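Local structure of Myo-inositol 2-dehydrogenase (Lactobacillus plantarum WCFS1, 3CEA) at residues Ile153-Gly158 with Glu255-Asn260. The protein probably catalyses the NAD-dependent oxidation of myo-inositol at its 2-hydroxyl group. Numbering follows the deposited sequence.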
loop_
_atom_site.group_PDB
_atom_site.type_symbol
_atom_site.label_atom_id
_atom_site.label_comp_id
_atom_site.label_asym_id
_atom_site.label_seq_id
_atom_site.Cartn_x
_atom_site.Cartn_y
_atom_site.Cartn_z
ATOM N N ILE A 153 20.015 11.170 11.486
ATOM C CA ILE A 153 20.177 10.229 10.377
ATOM C C ILE A 153 21.270 9.216 10.705
ATOM O O ILE A 153 22.335 9.584 11.207
ATOM C CB ILE A 153 20.517 10.967 9.055
ATOM C CG1 ILE A 153 19.406 11.957 8.695
ATOM C CG2 ILE A 153 20.738 9.977 7.913
ATOM C CD1 ILE A 153 19.885 13.163 7.916
ATOM N N ILE A 154 20.997 7.942 10.440
ATOM C CA ILE A 154 22.002 6.894 10.624
ATOM C C ILE A 154 22.365 6.190 9.312
ATOM O O ILE A 154 23.481 5.691 9.159
ATOM C CB ILE A 154 21.606 5.864 11.737
ATOM C CG1 ILE A 154 20.338 5.088 11.364
ATOM C CG2 ILE A 154 21.457 6.563 13.097
ATOM C CD1 ILE A 154 19.889 4.077 12.407
ATOM N N TYR A 155 21.427 6.170 8.367
ATOM C CA TYR A 155 21.602 5.437 7.113
ATOM C C TYR A 155 20.696 5.960 6.008
ATOM O O TYR A 155 19.554 6.348 6.259
ATOM C CB TYR A 155 21.355 3.938 7.327
ATOM C CG TYR A 155 21.365 3.113 6.058
ATOM C CD1 TYR A 155 22.564 2.657 5.512
ATOM C CD2 TYR A 155 20.176 2.786 5.408
ATOM C CE1 TYR A 155 22.582 1.899 4.347
ATOM C CE2 TYR A 155 20.179 2.031 4.238
ATOM C CZ TYR A 155 21.389 1.590 3.715
ATOM O OH TYR A 155 21.407 0.832 2.569
HETATM N N MSE A 156 21.212 5.952 4.782
HETATM C CA MSE A 156 20.450 6.384 3.617
HETATM C C MSE A 156 20.646 5.430 2.451
HETATM O O MSE A 156 21.733 4.892 2.247
HETATM C CB MSE A 156 20.827 7.811 3.210
HETATM C CG MSE A 156 20.484 8.864 4.265
HETATM SE SE MSE A 156 20.748 10.680 3.654
HETATM C CE MSE A 156 19.462 10.716 2.173
ATOM N N ARG A 157 19.580 5.226 1.686
ATOM C CA ARG A 157 19.614 4.301 0.565
ATOM C C ARG A 157 18.980 4.947 -0.657
ATOM O O ARG A 157 17.826 5.370 -0.621
ATOM C CB ARG A 157 18.897 3.003 0.936
ATOM C CG ARG A 157 18.999 1.900 -0.101
ATOM C CD ARG A 157 18.415 0.592 0.425
ATOM N NE ARG A 157 17.087 0.754 1.026
ATOM C CZ ARG A 157 15.944 0.815 0.342
ATOM N NH1 ARG A 157 15.944 0.735 -0.989
ATOM N NH2 ARG A 157 14.794 0.962 0.992
ATOM N N GLY A 158 19.757 5.031 -1.733
ATOM C CA GLY A 158 19.292 5.612 -2.981
ATOM C C GLY A 158 19.247 4.579 -4.085
ATOM O O GLY A 158 20.237 3.893 -4.342
ATOM N N GLU A 255 15.576 6.278 0.912
ATOM C CA GLU A 255 15.229 5.927 2.279
ATOM C C GLU A 255 16.161 6.636 3.245
ATOM O O GLU A 255 17.376 6.453 3.194
ATOM C CB GLU A 255 15.310 4.413 2.489
ATOM C CG GLU A 255 15.046 3.964 3.921
ATOM C CD GLU A 255 15.408 2.514 4.145
ATOM O OE1 GLU A 255 14.641 1.630 3.708
ATOM O OE2 GLU A 255 16.465 2.260 4.755
ATOM N N VAL A 256 15.589 7.455 4.116
ATOM C CA VAL A 256 16.366 8.082 5.169
ATOM C C VAL A 256 16.006 7.425 6.497
ATOM O O VAL A 256 14.918 7.627 7.040
ATOM C CB VAL A 256 16.181 9.610 5.220
ATOM C CG1 VAL A 256 17.283 10.235 6.057
ATOM C CG2 VAL A 256 16.201 10.203 3.813
HETATM N N MSE A 257 16.939 6.622 6.993
HETATM C CA MSE A 257 16.747 5.843 8.200
HETATM C C MSE A 257 17.340 6.597 9.386
HETATM O O MSE A 257 18.555 6.781 9.467
HETATM C CB MSE A 257 17.410 4.476 8.029
HETATM C CG MSE A 257 17.024 3.448 9.063
HETATM SE SE MSE A 257 18.283 1.978 9.143
HETATM C CE MSE A 257 17.755 1.026 7.539
ATOM N N GLY A 258 16.475 7.047 10.291
ATOM C CA GLY A 258 16.899 7.827 11.453
ATOM C C GLY A 258 16.840 7.077 12.770
ATOM O O GLY A 258 16.523 5.885 12.807
ATOM N N SER A 259 17.144 7.787 13.855
ATOM C CA SER A 259 17.184 7.210 15.200
ATOM C C SER A 259 15.818 7.254 15.883
ATOM O O SER A 259 15.615 6.644 16.939
ATOM C CB SER A 259 18.202 7.958 16.060
ATOM O OG SER A 259 17.708 9.234 16.428
ATOM N N ASN A 260 14.891 8.000 15.288
ATOM C CA ASN A 260 13.541 8.126 15.820
ATOM C C ASN A 260 12.534 8.276 14.683
ATOM O O ASN A 260 11.758 9.234 14.638
ATOM C CB ASN A 260 13.466 9.306 16.793
ATOM C CG ASN A 260 12.307 9.196 17.765
ATOM O OD1 ASN A 260 11.796 8.107 18.030
ATOM N ND2 ASN A 260 11.891 10.332 18.311
#
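Arg157 and Glu255, a hydrogen-bonded pair of antiparallel strands, are joined a second time through their side chains: NH2 of Arg157 forms a salt bridge of 2.8 Å with OE1 of Glu255. The carboxylate meets the guanidinium at its edge, yet the two planes stand 85° apart, and NH2 comes from above the carboxylate plane. The other oxygen, Glu255 OE2, lies at the edge of the Tyr155 ring, 3.8 Å from CE2. On this same face the selenomethionine Met257 bends at chi3 (-76°), which brings CE to 3.7 Å from Tyr155 CD2, while its selenium stands obliquely to the ring, 5.3 Å from its centre, in a Met-aromatic contact. The opposite face is apolar, with Val256 CG1 against Ile153 CG1 and Val256 CG2 3.7 Å from CE of selenomethionine Met156.

A classic beta bulge interrupts the pairing: Ile154 N (2.9 Å) and Tyr155 N (3.1 Å) both donate to Met257 O, shifting the register by one residue. Further out, Arg264 NE shares Glu255 OE1, Glu253 takes a second salt bridge from Arg157 NH2, and Tyr159 OH of the second subunit bonds both Glu255 OE2 and Arg157 NE. An alanine in place of Arg157 would probably leave Glu255 and Glu253 without this shared cation and weaken the link to that tyrosine.

Tyr155 OH reaches Thr239 on strand 237-243, which flanks strand 153-163 across from strand 251-258. Within the mixed sheet of the GFO/IDH/MocA C-terminal domain, the face carrying Tyr155, Arg157, Glu255 and Met257 is met by the second subunit, whereas Met156 and Val256 pack on helix 182-198.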